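Local coordinates for Maltose/maltodextrin transport permease homologue (Bdellovibrio bacteriovorus HD100, PDB 6FFL), which binds maltotriose as the MalE-like solute-binding domain fused to the MalF-type permease subunit of a probable maltodextrin ABC transporter, at residues I152-N160 against L222-I232; V246-P254 against L327-V337. All coordinates share one frame; numbering follows the deposited sequence. Where two conformers were deposited one is given.

Interaction 1: I152-N160 against L222-I232; sequences IDRWGLVFN and LFKENKAAMLI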
loop_
_atom_site.group_PDB
_atom_site.type_symbol
_atom_site.label_atom_id
_atom_site.label_comp_id
_atom_site.label_asym_id
_atom_site.label_seq_id
_atom_site.Cartn_x
_atom_site.Cartn_y
_atom_site.Cartn_z
ATOM N N ILE A 152 23.165 -15.353 -9.450
ATOM C CA ILE A 152 23.095 -13.938 -9.785
ATOM C C ILE A 152 23.467 -13.117 -8.555
ATOM O O ILE A 152 22.923 -13.324 -7.464
ATOM C CB ILE A 152 21.697 -13.572 -10.310
ATOM C CG1 ILE A 152 21.383 -14.352 -11.589
ATOM C CG2 ILE A 152 21.586 -12.083 -10.566
ATOM C CD1 ILE A 152 22.320 -14.063 -12.737
ATOM N N ASP A 153 24.413 -12.194 -8.732
ATOM C CA ASP A 153 24.904 -11.336 -7.660
ATOM C C ASP A 153 24.107 -10.043 -7.541
ATOM O O ASP A 153 23.854 -9.570 -6.429
ATOM C CB ASP A 153 26.378 -11.007 -7.900
ATOM C CG ASP A 153 27.227 -12.246 -8.024
ATOM O OD1 ASP A 153 27.793 -12.480 -9.115
ATOM O OD2 ASP A 153 27.320 -12.996 -7.031
ATOM N N ARG A 154 23.714 -9.455 -8.664
ATOM C CA ARG A 154 22.919 -8.238 -8.666
ATOM C C ARG A 154 21.798 -8.395 -9.679
ATOM O O ARG A 154 22.008 -8.927 -10.772
ATOM C CB ARG A 154 23.777 -7.000 -8.993
ATOM C CG ARG A 154 25.077 -6.915 -8.198
ATOM C CD ARG A 154 25.619 -5.489 -8.117
ATOM N NE ARG A 154 26.095 -4.992 -9.405
ATOM C CZ ARG A 154 27.348 -5.103 -9.833
ATOM N NH1 ARG A 154 28.259 -5.700 -9.078
ATOM N NH2 ARG A 154 27.690 -4.618 -11.020
ATOM N N TRP A 155 20.606 -7.941 -9.305
ATOM C CA TRP A 155 19.415 -8.058 -10.129
ATOM C C TRP A 155 19.081 -6.719 -10.761
ATOM O O TRP A 155 19.271 -5.666 -10.147
ATOM C CB TRP A 155 18.223 -8.548 -9.300
ATOM C CG TRP A 155 18.360 -9.987 -8.997
ATOM C CD1 TRP A 155 18.822 -10.547 -7.848
ATOM C CD2 TRP A 155 18.079 -11.065 -9.886
ATOM N NE1 TRP A 155 18.830 -11.911 -7.961
ATOM C CE2 TRP A 155 18.377 -12.253 -9.207
ATOM C CE3 TRP A 155 17.600 -11.135 -11.200
ATOM C CZ2 TRP A 155 18.204 -13.507 -9.789
ATOM C CZ3 TRP A 155 17.428 -12.375 -11.776
ATOM C CH2 TRP A 155 17.729 -13.545 -11.073
ATOM N N GLY A 156 18.590 -6.760 -11.997
ATOM C CA GLY A 156 18.157 -5.528 -12.627
ATOM C C GLY A 156 16.942 -4.937 -11.935
ATOM O O GLY A 156 16.839 -3.717 -11.770
ATOM N N LEU A 157 16.017 -5.793 -11.506
ATOM C CA LEU A 157 14.750 -5.331 -10.954
ATOM C C LEU A 157 14.267 -6.322 -9.908
ATOM O O LEU A 157 14.308 -7.531 -10.138
ATOM C CB LEU A 157 13.688 -5.195 -12.057
ATOM C CG LEU A 157 12.255 -4.867 -11.622
ATOM C CD1 LEU A 157 12.196 -3.495 -10.959
ATOM C CD2 LEU A 157 11.313 -4.915 -12.831
ATOM N N VAL A 158 13.778 -5.811 -8.776
ATOM C CA VAL A 158 13.151 -6.651 -7.757
ATOM C C VAL A 158 11.831 -6.026 -7.348
ATOM O O VAL A 158 11.704 -4.794 -7.285
ATOM C CB VAL A 158 14.041 -6.848 -6.507
ATOM C CG1 VAL A 158 15.331 -7.615 -6.866
ATOM C CG2 VAL A 158 14.366 -5.499 -5.845
ATOM N N PHE A 159 10.856 -6.878 -7.055
ATOM C CA PHE A 159 9.645 -6.441 -6.368
ATOM C C PHE A 159 8.852 -7.671 -5.955
ATOM O O PHE A 159 9.126 -8.800 -6.380
ATOM C CB PHE A 159 8.798 -5.448 -7.192
ATOM C CG PHE A 159 8.178 -5.984 -8.470
ATOM C CD1 PHE A 159 8.956 -6.405 -9.541
ATOM C CD2 PHE A 159 6.792 -5.929 -8.639
ATOM C CE1 PHE A 159 8.367 -6.833 -10.724
ATOM C CE2 PHE A 159 6.184 -6.351 -9.816
ATOM C CZ PHE A 159 6.974 -6.806 -10.871
ATOM N N ASN A 160 7.869 -7.429 -5.087
ATOM C CA ASN A 160 7.032 -8.473 -4.514
ATOM C C ASN A 160 5.945 -8.831 -5.527
ATOM O O ASN A 160 4.753 -8.622 -5.314
ATOM C CB ASN A 160 6.443 -7.995 -3.191
ATOM C CG ASN A 160 5.723 -9.093 -2.440
ATOM O OD1 ASN A 160 5.934 -10.281 -2.701
ATOM N ND2 ASN A 160 4.857 -8.705 -1.510
ATOM N N LEU A 222 17.553 -6.768 -0.968
ATOM C CA LEU A 222 18.419 -6.661 -2.140
ATOM C C LEU A 222 18.645 -5.203 -2.528
ATOM O O LEU A 222 19.761 -4.819 -2.901
ATOM C CB LEU A 222 17.834 -7.448 -3.312
ATOM C CG LEU A 222 17.901 -8.982 -3.188
ATOM C CD1 LEU A 222 17.054 -9.654 -4.253
ATOM C CD2 LEU A 222 19.340 -9.497 -3.248
ATOM N N PHE A 223 17.597 -4.376 -2.443
ATOM C CA PHE A 223 17.748 -2.959 -2.768
ATOM C C PHE A 223 18.622 -2.244 -1.739
ATOM O O PHE A 223 19.485 -1.437 -2.104
ATOM C CB PHE A 223 16.367 -2.295 -2.871
ATOM C CG PHE A 223 16.390 -0.940 -3.536
ATOM C CD1 PHE A 223 16.740 -0.813 -4.878
ATOM C CD2 PHE A 223 16.056 0.209 -2.820
ATOM C CE1 PHE A 223 16.760 0.445 -5.506
ATOM C CE2 PHE A 223 16.073 1.473 -3.436
ATOM C CZ PHE A 223 16.427 1.592 -4.779
ATOM N N LYS A 224 18.423 -2.535 -0.449
ATOM C CA LYS A 224 19.239 -1.902 0.581
ATOM C C LYS A 224 20.702 -2.314 0.476
ATOM O O LYS A 224 21.589 -1.540 0.849
ATOM C CB LYS A 224 18.704 -2.256 1.970
ATOM C CG LYS A 224 17.405 -1.553 2.319
ATOM C CD LYS A 224 16.620 -2.308 3.371
ATOM C CE LYS A 224 17.310 -2.265 4.723
ATOM N NZ LYS A 224 16.506 -2.990 5.751
ATOM N N GLU A 225 20.971 -3.521 -0.019
ATOM C CA GLU A 225 22.315 -4.078 -0.045
ATOM C C GLU A 225 23.028 -3.843 -1.369
ATOM O O GLU A 225 24.026 -4.515 -1.648
ATOM C CB GLU A 225 22.259 -5.575 0.272
ATOM C CG GLU A 225 21.783 -5.855 1.696
ATOM C CD GLU A 225 21.317 -7.278 1.899
ATOM O OE1 GLU A 225 21.519 -8.111 0.989
ATOM O OE2 GLU A 225 20.742 -7.559 2.971
ATOM N N ASN A 226 22.534 -2.916 -2.193
ATOM C CA ASN A 226 23.143 -2.601 -3.487
ATOM C C ASN A 226 23.174 -3.812 -4.411
ATOM O O ASN A 226 24.084 -3.953 -5.232
ATOM C CB ASN A 226 24.557 -2.033 -3.318
ATOM C CG ASN A 226 24.576 -0.791 -2.465
ATOM O OD1 ASN A 226 23.773 0.120 -2.668
ATOM N ND2 ASN A 226 25.503 -0.735 -1.511
ATOM N N LYS A 227 22.194 -4.706 -4.280
ATOM C CA LYS A 227 22.118 -5.892 -5.124
ATOM C C LYS A 227 20.936 -5.850 -6.084
ATOM O O LYS A 227 20.649 -6.855 -6.742
ATOM C CB LYS A 227 22.058 -7.154 -4.261
ATOM C CG LYS A 227 23.296 -7.364 -3.398
ATOM C CD LYS A 227 23.258 -8.707 -2.673
ATOM C CE LYS A 227 24.570 -8.988 -1.954
ATOM N NZ LYS A 227 24.558 -8.495 -0.546
ATOM N N ALA A 228 20.247 -4.713 -6.181
ATOM C CA ALA A 228 19.146 -4.528 -7.126
ATOM C C ALA A 228 19.197 -3.100 -7.639
ATOM O O ALA A 228 19.093 -2.160 -6.845
ATOM C CB ALA A 228 17.782 -4.809 -6.472
ATOM N N ALA A 229 19.352 -2.930 -8.956
ATOM C CA ALA A 229 19.418 -1.574 -9.510
ATOM C C ALA A 229 18.076 -0.866 -9.394
ATOM O O ALA A 229 18.024 0.341 -9.121
ATOM C CB ALA A 229 19.860 -1.611 -10.973
ATOM N N MET A 230 16.982 -1.601 -9.590
ATOM C CA MET A 230 15.646 -1.036 -9.608
ATOM C C MET A 230 14.732 -1.840 -8.699
ATOM O O MET A 230 14.939 -3.033 -8.479
ATOM C CB MET A 230 15.070 -1.007 -11.032
ATOM C CG MET A 230 15.763 0.008 -11.904
ATOM S SD MET A 230 15.236 0.021 -13.612
ATOM C CE MET A 230 16.018 -1.464 -14.259
ATOM N N LEU A 231 13.724 -1.159 -8.171
ATOM C CA LEU A 231 12.759 -1.746 -7.249
ATOM C C LEU A 231 11.389 -1.179 -7.581
ATOM O O LEU A 231 11.279 -0.038 -8.031
ATOM C CB LEU A 231 13.155 -1.425 -5.795
ATOM C CG LEU A 231 12.101 -1.510 -4.691
ATOM C CD1 LEU A 231 11.877 -2.970 -4.344
ATOM C CD2 LEU A 231 12.557 -0.748 -3.476
ATOM N N ILE A 232 10.334 -1.971 -7.375
ATOM C CA ILE A 232 8.987 -1.411 -7.338
ATOM C C ILE A 232 8.495 -1.525 -5.902
ATOM O O ILE A 232 8.451 -2.624 -5.337
ATOM C CB ILE A 232 8.033 -2.095 -8.330
ATOM C CG1 ILE A 232 8.479 -1.777 -9.761
ATOM C CG2 ILE A 232 6.584 -1.569 -8.117
ATOM C CD1 ILE A 232 7.688 -2.527 -10.839
HETATM O O HOH W 1 8.573 -4.907 -3.577
#
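Trp-155 and Ala-228 start a parallel beta ladder whose register holds through a bend made by both strands. Trp-155 N donates to Lys-227 O at 2.8 Å, nearly straight (170° at the hydrogen), and Trp-155 O receives Ala-229 N at 3.0 Å. Gly-156 and Ala-229 both adopt helical backbone angles, so the two chains turn together, with a weak bond from Met-230 N to Gly-156 O at the corner. Beyond it Val-158 exchanges bonds with Met-230 O and Ile-232 N, and a water carries the pairing on from Asn-160 N to Ile-232 O.

The side chain of Phe-159 runs alongside Ile-232, pointing the same way. Its CB touches Ile-232 O at 3.4 Å and Ile-232 CB at 3.6 Å, and its CG lies 3.9 Å from that same Ile-232 CB. Holding CG between the backbone N and the carbonyl carbon (chi1 65°) sets the ring beside the isoleucine, with CD2 near both Ile-232 CB and CD1. Ile-232 CD1 lies 4.0 Å from the ring centroid and only 4° off the normal, a centred CH-pi contact.

Both methyls of Val-158 touch Ala-228 CB, CG2 the closer at 3.5 Å; CG2 goes on to Leu-231 CD1, and CG1 to Leu-222 CD1 at 3.7 Å, tying the strand to the end of helix 216-224. A Schellman motif closes that helix, with Asn-226 at positive phi.

Strand 157-158 is one of the two outermost strands of a four-stranded mixed sheet, next to strand 228-234, whose other neighbour is 116-121. Helix 216-224 packs on the Val-158 and Leu-231 face; on the other face the Met-230 side chain touches Leu-135 and Leu-138 of helix 132-142, a layering consistent with a lobe of the periplasmic binding protein fold.

Interaction 2: V246-P254 against L327-V337; sequences VDFGIARIP and LLKISADIMEV
Ile-250 carries the apolar half of this strand-to-helix contact, in which strand 248-251 and helix 328-335 run 30° apart with axes 8.2 Å from each other. The helix thus packs against an edge strand of a sheet that is consistent with one lobe of a periplasmic binding protein. Ile-250 CG1 slides past Ile-330 CG2 at 3.8 Å, and CD1 ends between Leu-327 CD2 and Ile-334 CD1, 4.0 Å from each. Leu-327 CD1 also approaches the Phe-248 ring obliquely, and Ile-334 CD1 lies over the backbone of Ala-251.

The hydrogen bonds come from Arg-252. Fully extended from CG to NE (chi2 and chi3 both near 180°), it delivers NE and NH2 side-on to a single acceptor, Asp-333 O, each at 3.0 Å. That oxygen lies close to the guanidinium plane, although NE stands well above the carbonyl plane.

Two ionic contacts converge on NH2: Glu-336 OE2 at 3.1 Å, weak as a hydrogen bond, and Asp-333 OD1. The latter depends on the modelled one of two Asp-333 conformers; there the carboxylate plane is almost parallel to the guanidinium and displaced away from Val-337 CG1, which lies over a guanidinium face. Trp-262 adds a cation-pi contact.

A positive group thus meets the C-terminal part of the helix, where Asp-333 O, Glu-336 and, in the given conformer, the Asp-333 carboxylate would be expected to favour its charge, while the twin bonds to Asp-333 O limit its rotation.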
loop_
_atom_site.group_PDB
_atom_site.type_symbol
_atom_site.label_atom_id
_atom_site.label_comp_id
_atom_site.label_asym_id
_atom_site.label_seq_id
_atom_site.Cartn_x
_atom_site.Cartn_y
_atom_site.Cartn_z
ATOM N N VAL A 246 20.580 4.446 1.187
ATOM C CA VAL A 246 20.462 4.225 -0.247
ATOM C C VAL A 246 20.198 5.575 -0.901
ATOM O O VAL A 246 19.241 6.268 -0.542
ATOM C CB VAL A 246 19.338 3.230 -0.574
ATOM C CG1 VAL A 246 19.310 2.942 -2.079
ATOM C CG2 VAL A 246 19.491 1.944 0.231
ATOM N N ASP A 247 21.054 5.953 -1.851
ATOM C CA ASP A 247 20.843 7.142 -2.674
ATOM C C ASP A 247 19.928 6.746 -3.824
ATOM O O ASP A 247 20.376 6.270 -4.868
ATOM C CB ASP A 247 22.170 7.698 -3.176
ATOM C CG ASP A 247 22.003 8.993 -3.949
ATOM O OD1 ASP A 247 20.922 9.612 -3.855
ATOM O OD2 ASP A 247 22.947 9.388 -4.656
ATOM N N PHE A 248 18.626 6.921 -3.627
ATOM C CA PHE A 248 17.651 6.464 -4.605
ATOM C C PHE A 248 16.901 7.631 -5.237
ATOM O O PHE A 248 16.734 8.693 -4.627
ATOM C CB PHE A 248 16.645 5.481 -3.982
ATOM C CG PHE A 248 15.728 6.095 -2.942
ATOM C CD1 PHE A 248 16.100 6.151 -1.604
ATOM C CD2 PHE A 248 14.484 6.571 -3.304
ATOM C CE1 PHE A 248 15.247 6.693 -0.649
ATOM C CE2 PHE A 248 13.617 7.112 -2.358
ATOM C CZ PHE A 248 13.998 7.173 -1.027
ATOM N N GLY A 249 16.464 7.414 -6.479
ATOM C CA GLY A 249 15.487 8.257 -7.128
ATOM C C GLY A 249 14.180 7.493 -7.277
ATOM O O GLY A 249 14.106 6.288 -7.037
ATOM N N ILE A 250 13.136 8.220 -7.676
ATOM C CA ILE A 250 11.823 7.618 -7.884
ATOM C C ILE A 250 11.296 8.058 -9.242
ATOM O O ILE A 250 11.704 9.096 -9.774
ATOM C CB ILE A 250 10.806 7.967 -6.769
ATOM C CG1 ILE A 250 10.501 9.468 -6.728
ATOM C CG2 ILE A 250 11.290 7.479 -5.401
ATOM C CD1 ILE A 250 9.319 9.796 -5.775
ATOM N N ALA A 251 10.409 7.242 -9.812
ATOM C CA ALA A 251 9.854 7.512 -11.133
ATOM C C ALA A 251 8.563 6.725 -11.289
ATOM O O ALA A 251 8.289 5.790 -10.536
ATOM C CB ALA A 251 10.831 7.133 -12.256
ATOM N N ARG A 252 7.778 7.097 -12.298
ATOM C CA ARG A 252 6.642 6.260 -12.669
ATOM C C ARG A 252 7.100 4.844 -13.002
ATOM O O ARG A 252 8.160 4.652 -13.608
ATOM C CB ARG A 252 5.929 6.859 -13.888
ATOM C CG ARG A 252 5.250 8.179 -13.628
ATOM C CD ARG A 252 4.564 8.705 -14.876
ATOM N NE ARG A 252 3.801 9.907 -14.567
ATOM C CZ ARG A 252 3.089 10.594 -15.451
ATOM N NH1 ARG A 252 3.031 10.190 -16.710
ATOM N NH2 ARG A 252 2.424 11.683 -15.066
ATOM N N ILE A 253 6.286 3.851 -12.638
ATOM C CA ILE A 253 6.475 2.519 -13.225
ATOM C C ILE A 253 6.413 2.729 -14.734
ATOM O O ILE A 253 5.491 3.393 -15.223
ATOM C CB ILE A 253 5.418 1.512 -12.740
ATOM C CG1 ILE A 253 5.553 1.276 -11.234
ATOM C CG2 ILE A 253 5.541 0.191 -13.493
ATOM C CD1 ILE A 253 4.323 0.565 -10.618
ATOM N N PRO A 254 7.385 2.231 -15.497
ATOM C CA PRO A 254 7.509 2.655 -16.899
ATOM C C PRO A 254 6.296 2.287 -17.750
ATOM O O PRO A 254 5.649 1.251 -17.555
ATOM C CB PRO A 254 8.766 1.922 -17.376
ATOM C CG PRO A 254 9.592 1.786 -16.147
ATOM C CD PRO A 254 8.593 1.530 -15.024
ATOM N N LEU A 327 11.229 14.656 -2.957
ATOM C CA LEU A 327 10.473 13.576 -3.570
ATOM C C LEU A 327 9.045 13.973 -3.919
ATOM O O LEU A 327 8.419 13.313 -4.754
ATOM C CB LEU A 327 10.415 12.368 -2.626
ATOM C CG LEU A 327 11.725 11.660 -2.282
ATOM C CD1 LEU A 327 11.461 10.561 -1.263
ATOM C CD2 LEU A 327 12.403 11.096 -3.530
ATOM N N LEU A 328 8.488 15.005 -3.283
ATOM C CA LEU A 328 7.033 15.101 -3.356
ATOM C C LEU A 328 6.557 15.604 -4.723
ATOM O O LEU A 328 5.468 15.221 -5.163
ATOM C CB LEU A 328 6.501 15.946 -2.189
ATOM C CG LEU A 328 6.615 15.318 -0.771
ATOM C CD1 LEU A 328 6.023 16.234 0.283
ATOM C CD2 LEU A 328 6.007 13.879 -0.584
ATOM N N LYS A 329 7.371 16.373 -5.448
ATOM C CA LYS A 329 6.944 16.808 -6.776
ATOM C C LYS A 329 6.871 15.645 -7.765
ATOM O O LYS A 329 5.875 15.502 -8.487
ATOM C CB LYS A 329 7.864 17.923 -7.286
ATOM C CG LYS A 329 7.222 18.841 -8.331
ATOM C CD LYS A 329 5.880 19.457 -7.864
ATOM C CE LYS A 329 5.826 19.801 -6.363
ATOM N NZ LYS A 329 4.423 19.754 -5.845
ATOM N N ILE A 330 7.894 14.787 -7.801
ATOM C CA ILE A 330 7.824 13.605 -8.659
ATOM C C ILE A 330 6.751 12.648 -8.161
ATOM O O ILE A 330 6.049 12.014 -8.953
ATOM C CB ILE A 330 9.201 12.916 -8.752
ATOM C CG1 ILE A 330 10.212 13.846 -9.431
ATOM C CG2 ILE A 330 9.093 11.608 -9.534
ATOM C CD1 ILE A 330 11.552 13.192 -9.729
ATOM N N SER A 331 6.603 12.533 -6.842
ATOM C CA SER A 331 5.553 11.686 -6.295
ATOM C C SER A 331 4.175 12.147 -6.763
ATOM O O SER A 331 3.298 11.321 -7.054
ATOM C CB SER A 331 5.637 11.685 -4.771
ATOM O OG SER A 331 4.642 10.845 -4.226
ATOM N N ALA A 332 3.962 13.468 -6.845
ATOM C CA ALA A 332 2.686 13.963 -7.354
ATOM C C ALA A 332 2.513 13.600 -8.826
ATOM O O ALA A 332 1.405 13.250 -9.260
ATOM C CB ALA A 332 2.575 15.473 -7.136
ATOM N N ASP A 333 3.597 13.645 -9.600
ATOM C CA ASP A 333 3.530 13.239 -10.999
ATOM C C ASP A 333 3.272 11.742 -11.141
ATOM O O ASP A 333 2.658 11.312 -12.125
ATOM C CB ASP A 333 4.823 13.632 -11.713
ATOM C CG ASP A 333 4.883 13.122 -13.131
ATOM O OD1 ASP A 333 4.254 13.745 -14.013
ATOM O OD2 ASP A 333 5.550 12.094 -13.363
ATOM N N ILE A 334 3.720 10.939 -10.171
ATOM C CA ILE A 334 3.428 9.510 -10.184
ATOM C C ILE A 334 1.959 9.268 -9.871
ATOM O O ILE A 334 1.287 8.476 -10.544
ATOM C CB ILE A 334 4.349 8.777 -9.188
ATOM C CG1 ILE A 334 5.796 8.805 -9.681
ATOM C CG2 ILE A 334 3.869 7.329 -8.941
ATOM C CD1 ILE A 334 6.817 8.520 -8.593
ATOM N N MET A 335 1.433 9.957 -8.854
ATOM C CA MET A 335 0.034 9.802 -8.479
ATOM C C MET A 335 -0.918 10.328 -9.545
ATOM O O MET A 335 -2.086 9.914 -9.579
ATOM C CB MET A 335 -0.216 10.507 -7.144
ATOM C CG MET A 335 0.393 9.779 -5.934
ATOM S SD MET A 335 -0.053 10.537 -4.354
ATOM C CE MET A 335 0.976 12.014 -4.374
ATOM N N GLU A 336 -0.442 11.217 -10.418
ATOM C CA GLU A 336 -1.284 11.825 -11.441
ATOM C C GLU A 336 -1.857 10.786 -12.399
ATOM O O GLU A 336 -2.963 10.962 -12.922
ATOM C CB GLU A 336 -0.453 12.869 -12.190
ATOM C CG GLU A 336 -0.967 13.338 -13.527
ATOM C CD GLU A 336 0.046 14.241 -14.221
ATOM O OE1 GLU A 336 0.559 15.172 -13.558
ATOM O OE2 GLU A 336 0.338 14.011 -15.417
ATOM N N VAL A 337 -1.132 9.700 -12.651
ATOM C CA VAL A 337 -1.658 8.648 -13.511
ATOM C C VAL A 337 -2.193 7.471 -12.704
ATOM O O VAL A 337 -2.439 6.403 -13.265
ATOM C CB VAL A 337 -0.617 8.179 -14.545
ATOM C CG1 VAL A 337 -0.284 9.318 -15.514
ATOM C CG2 VAL A 337 0.643 7.669 -13.868
#

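How the interactions relate
Interactions 1 and 2 have centres 18 Å apart and use the two outermost strands of one four-stranded sheet, 157-158 and 248-251. They meet through Phe-223 of interaction 1, whose CE2 lies 3.8 Å from Val-246 CG1, and through Ile-232 CG2, 4.0 Å from Ile-253 CD1. Interaction 1 joins neighbouring strands by backbone pairing; interaction 2 joins an edge strand to a helix shortly before strand 339-340, which belongs to the seven-stranded sheet. Neither contact lies on the glycan: the side chain of Leu-231 is about 10 Å, and that of Ser-331 about 14 Å, from a bound glucose unit. A platinum ion lies about 7 Å from the Glu-336 side chain.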